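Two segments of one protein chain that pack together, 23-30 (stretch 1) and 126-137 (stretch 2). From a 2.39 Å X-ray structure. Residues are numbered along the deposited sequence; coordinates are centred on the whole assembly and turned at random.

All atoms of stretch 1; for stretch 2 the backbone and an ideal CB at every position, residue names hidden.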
# COMPACT_ATOMS: atom_id res chain seq x y z
N ALA A 23 -1.63 -8.01 1.90
CA ALA A 23 -0.52 -7.10 2.15
C ALA A 23 -0.23 -6.95 3.64
O ALA A 23 0.91 -6.65 4.01
CB ALA A 23 -0.82 -5.74 1.52
N ASP A 24 -1.24 -7.15 4.47
CA ASP A 24 -1.12 -6.96 5.92
C ASP A 24 -1.82 -8.08 6.69
O ASP A 24 -3.04 -8.06 6.83
CB ASP A 24 -1.66 -5.58 6.30
CG ASP A 24 -1.42 -5.22 7.75
OD1 ASP A 24 -1.01 -6.08 8.55
OD2 ASP A 24 -1.66 -4.06 8.10
N PRO A 25 -1.04 -9.06 7.18
CA PRO A 25 -1.54 -10.31 7.79
C PRO A 25 -2.44 -10.15 9.02
O PRO A 25 -3.09 -11.11 9.40
CB PRO A 25 -0.26 -11.06 8.18
CG PRO A 25 0.79 -10.48 7.30
CD PRO A 25 0.44 -9.04 7.15
N SER A 26 -2.49 -8.98 9.62
CA SER A 26 -3.26 -8.80 10.85
C SER A 26 -4.53 -7.95 10.62
O SER A 26 -4.48 -6.85 10.06
CB SER A 26 -2.38 -8.22 11.96
OG SER A 26 -3.13 -7.39 12.84
N GLU A 27 -5.67 -8.49 11.06
CA GLU A 27 -6.94 -7.80 10.95
C GLU A 27 -7.05 -6.62 11.92
O GLU A 27 -7.77 -5.66 11.65
CB GLU A 27 -8.10 -8.77 11.17
CG GLU A 27 -8.49 -9.53 9.91
CD GLU A 27 -9.79 -10.32 10.05
OE1 GLU A 27 -10.78 -9.78 10.61
OE2 GLU A 27 -9.82 -11.47 9.58
N ARG A 28 -6.34 -6.71 13.04
CA ARG A 28 -6.30 -5.62 14.00
C ARG A 28 -5.50 -4.42 13.49
O ARG A 28 -5.90 -3.28 13.73
CB ARG A 28 -5.78 -6.09 15.36
CG ARG A 28 -6.43 -5.36 16.54
CD ARG A 28 -6.71 -6.31 17.71
NE ARG A 28 -5.50 -6.68 18.45
CZ ARG A 28 -5.44 -7.62 19.39
NH1 ARG A 28 -6.52 -8.32 19.72
NH2 ARG A 28 -4.28 -7.87 20.00
N GLN A 29 -4.39 -4.69 12.79
CA GLN A 29 -3.59 -3.65 12.12
C GLN A 29 -4.45 -2.91 11.11
O GLN A 29 -4.57 -1.69 11.17
CB GLN A 29 -2.41 -4.24 11.34
CG GLN A 29 -1.44 -5.10 12.11
CD GLN A 29 -0.43 -4.32 12.90
OE1 GLN A 29 -0.33 -4.48 14.11
NE2 GLN A 29 0.32 -3.46 12.22
N ILE A 30 -5.02 -3.67 10.18
CA ILE A 30 -5.90 -3.14 9.13
C ILE A 30 -6.98 -2.22 9.73
O ILE A 30 -7.21 -1.12 9.21
CB ILE A 30 -6.53 -4.30 8.30
CG1 ILE A 30 -5.44 -5.04 7.52
CG2 ILE A 30 -7.63 -3.79 7.35
CD1 ILE A 30 -5.88 -6.41 7.01
N UNK A 126 13.24 -3.96 12.71
CA UNK A 126 12.47 -4.95 13.47
C UNK A 126 10.97 -4.67 13.49
O UNK A 126 10.24 -5.18 14.35
CB UNK A 126 12.99 -5.01 14.91
N UNK A 127 10.50 -3.86 12.55
CA UNK A 127 9.10 -3.47 12.48
C UNK A 127 8.18 -4.68 12.50
O UNK A 127 7.21 -4.73 13.27
CB UNK A 127 8.84 -2.64 11.22
N UNK A 128 8.48 -5.65 11.64
CA UNK A 128 7.58 -6.78 11.42
C UNK A 128 7.58 -7.76 12.57
O UNK A 128 6.52 -8.24 12.96
CB UNK A 128 7.96 -7.51 10.13
N UNK A 129 8.76 -8.02 13.11
CA UNK A 129 8.92 -8.87 14.29
C UNK A 129 8.06 -8.34 15.43
O UNK A 129 7.49 -9.11 16.20
CB UNK A 129 10.39 -8.94 14.72
N UNK A 130 7.96 -7.01 15.50
CA UNK A 130 7.26 -6.30 16.55
C UNK A 130 5.74 -6.26 16.36
O UNK A 130 5.00 -6.26 17.34
CB UNK A 130 7.80 -4.87 16.64
N UNK A 131 5.29 -6.20 15.11
CA UNK A 131 3.87 -6.05 14.80
C UNK A 131 3.15 -7.37 14.55
O UNK A 131 1.92 -7.42 14.56
CB UNK A 131 3.71 -5.15 13.57
N UNK A 132 3.90 -8.44 14.32
CA UNK A 132 3.30 -9.73 14.00
C UNK A 132 3.89 -10.86 14.82
O UNK A 132 5.12 -10.96 14.96
CB UNK A 132 3.47 -10.03 12.51
N UNK A 133 3.02 -11.70 15.36
CA UNK A 133 3.41 -12.88 16.11
C UNK A 133 4.29 -13.79 15.24
O UNK A 133 5.35 -14.24 15.68
CB UNK A 133 2.17 -13.63 16.60
N UNK A 134 3.87 -14.02 14.00
CA UNK A 134 4.55 -14.96 13.11
C UNK A 134 5.51 -14.32 12.10
O UNK A 134 5.15 -13.34 11.42
CB UNK A 134 3.50 -15.77 12.35
N UNK A 135 6.70 -14.90 11.99
CA UNK A 135 7.74 -14.50 11.03
C UNK A 135 7.27 -14.55 9.57
O UNK A 135 6.60 -15.51 9.15
CB UNK A 135 8.96 -15.40 11.20
N UNK A 136 7.64 -13.52 8.80
CA UNK A 136 7.36 -13.44 7.37
C UNK A 136 8.64 -13.68 6.55
O UNK A 136 9.66 -13.02 6.78
CB UNK A 136 6.75 -12.08 7.03
N UNK A 137 8.58 -14.64 5.63
CA UNK A 137 9.67 -14.92 4.69
C UNK A 137 9.18 -14.71 3.25
O UNK A 137 8.06 -15.09 2.90
CB UNK A 137 10.19 -16.35 4.88

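Stretch 1 offers the contact three features: the carboxylate of Asp 24, the apolar ring of Pro 25, and the side chain of Gln 29, which rises from a helix whose first turn Ser 26 caps, its OG accepting from Gln 29 N at 3.0 Å. Each position of stretch 2 can be read against these.

Position 126 precedes a helix and lies far from stretch 1. Its positive phi of 66° would sit easily with Gly, Asn or Asp, and Asn and Asp are also common helix N-caps. It is Asp 126, whose side chain makes no capping bond.

At 127 the CA-to-CB bond points sideways and nothing of stretch 1 lies near the ideal CB, so a small residue would not touch stretch 1 and only a long one could approach. The deposited Tyr 127, with chi1 t, brings OH to 4.3 Å from Gln 29 NE2, a loose contact.

Position 128 also points sideways, with no partner in range; many helix-compatible residues would do, and Phe 128 stays out of contact. Positions 129 and 130 are out of reach, so stretch 1 sets no demand there and many residues would do; Ser 129 and Lys 130 occupy them.

Position 131 is different. Its CB points toward stretch 1, and the ideal CB lies 4.0 Å from Gln 29 NE2. That leaves room for a medium-sized side chain beside an amide: Asn, Gln, His or a modest apolar group could fit. His 131 sets its ring edge against the amide, CD2 lying 3.3 Å from Gln 29 NE2. The ring is held from its own helix, since ND1 donates to Tyr 127 O at 2.8 Å, so the contact edge comes already oriented.

At 132 the backbone leaves the helix, with phi/psi of -132/134. CB points sideways and touches nothing of stretch 1, yet Asp 24 presents OD1 within reach of a long side chain. One ending in a donor is called for: Lys or Arg could answer the charge, while Tyr adds a flat apolar span. Tyr 132 has the largest area covered by the other stretch, 85 Å². Its OH donates to Asp 24 OD1 at 2.6 Å, a short bond near the plane of the ring. On the way, CE2 meets Pro 25 CD and Ser 26 CB, each at 3.7 Å, and Gln 29 CG at 3.9 Å. One ring thus joins a polar tip to a greasy flank. Asp 24 OD1 also takes a weak bond from Ser 26 N at 3.4 Å, tying the acceptor to the cap region.

Positions 133, 134 and 135 are out of reach, and stretch 1 asks nothing of them; they are Glu 133, Glu 134 and Glu 135. Within this run, Glu 135 N donates weakly to Glu 134 OE2 at 3.2 Å.

Position 136 points toward stretch 1 again, across a gap to the Pro 25 ring, so a branched or long apolar residue such as Ile, Leu or Met fits. Ile 136 reaches Pro 25 CG with CD1 at 4.2 Å.

Position 137, in extended strand, is out of reach; beta-branched residues suit its backbone, and Ile 137 is one.

Stretch 2, residues 126-137: DYFSKHYEEEII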
# COMPACT_ATOMS: atom_id res chain seq x y z
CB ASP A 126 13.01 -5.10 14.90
CG ASP A 126 14.42 -5.67 14.94
OD1 ASP A 126 14.67 -6.72 14.29
OD2 ASP A 126 15.28 -5.08 15.63
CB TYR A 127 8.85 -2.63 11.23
CG TYR A 127 7.41 -2.21 11.05
CD1 TYR A 127 6.97 -0.95 11.49
CD2 TYR A 127 6.49 -3.06 10.44
CE1 TYR A 127 5.63 -0.56 11.33
CE2 TYR A 127 5.16 -2.68 10.28
CZ TYR A 127 4.74 -1.44 10.72
OH TYR A 127 3.42 -1.08 10.54
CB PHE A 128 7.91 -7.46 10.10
CG PHE A 128 7.58 -6.62 8.92
CD1 PHE A 128 8.53 -5.76 8.38
CD2 PHE A 128 6.30 -6.65 8.37
CE1 PHE A 128 8.22 -4.95 7.30
CE2 PHE A 128 5.97 -5.85 7.28
CZ PHE A 128 6.92 -5.00 6.74
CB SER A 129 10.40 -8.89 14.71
OG SER A 129 11.26 -8.80 13.58
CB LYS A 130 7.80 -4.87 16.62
CG LYS A 130 8.10 -4.39 18.02
CD LYS A 130 9.30 -3.47 18.01
CE LYS A 130 10.60 -4.25 17.83
NZ LYS A 130 11.75 -3.31 17.64
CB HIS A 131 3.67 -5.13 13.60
CG HIS A 131 3.86 -3.68 13.92
ND1 HIS A 131 5.10 -3.13 14.19
CD2 HIS A 131 2.97 -2.66 14.01
CE1 HIS A 131 4.96 -1.84 14.44
NE2 HIS A 131 3.68 -1.53 14.34
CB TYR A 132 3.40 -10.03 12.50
CG TYR A 132 2.88 -8.91 11.63
CD1 TYR A 132 3.75 -7.96 11.09
CD2 TYR A 132 1.51 -8.78 11.37
CE1 TYR A 132 3.28 -6.92 10.31
CE2 TYR A 132 1.03 -7.74 10.58
CZ TYR A 132 1.91 -6.82 10.05
OH TYR A 132 1.45 -5.79 9.27
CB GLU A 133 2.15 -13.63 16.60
CG GLU A 133 2.32 -14.48 17.88
CD GLU A 133 1.05 -15.30 18.22
OE1 GLU A 133 1.11 -16.14 19.16
OE2 GLU A 133 0.01 -15.13 17.54
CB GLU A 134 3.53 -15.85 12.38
CG GLU A 134 4.15 -17.04 11.63
CD GLU A 134 4.85 -18.02 12.56
OE1 GLU A 134 4.15 -18.87 13.16
OE2 GLU A 134 6.11 -17.94 12.69
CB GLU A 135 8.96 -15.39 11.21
CG GLU A 135 10.17 -14.95 10.40
CD GLU A 135 11.34 -15.87 10.57
OE1 GLU A 135 11.28 -17.02 10.07
OE2 GLU A 135 12.33 -15.45 11.21
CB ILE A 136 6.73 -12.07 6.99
CG1 ILE A 136 5.40 -11.86 7.72
CG2 ILE A 136 6.51 -11.97 5.48
CD1 ILE A 136 4.94 -10.40 7.84
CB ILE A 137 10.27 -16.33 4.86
CG1 ILE A 137 10.81 -16.51 6.29
CG2 ILE A 137 11.40 -16.57 3.86
CD1 ILE A 137 11.06 -17.96 6.70
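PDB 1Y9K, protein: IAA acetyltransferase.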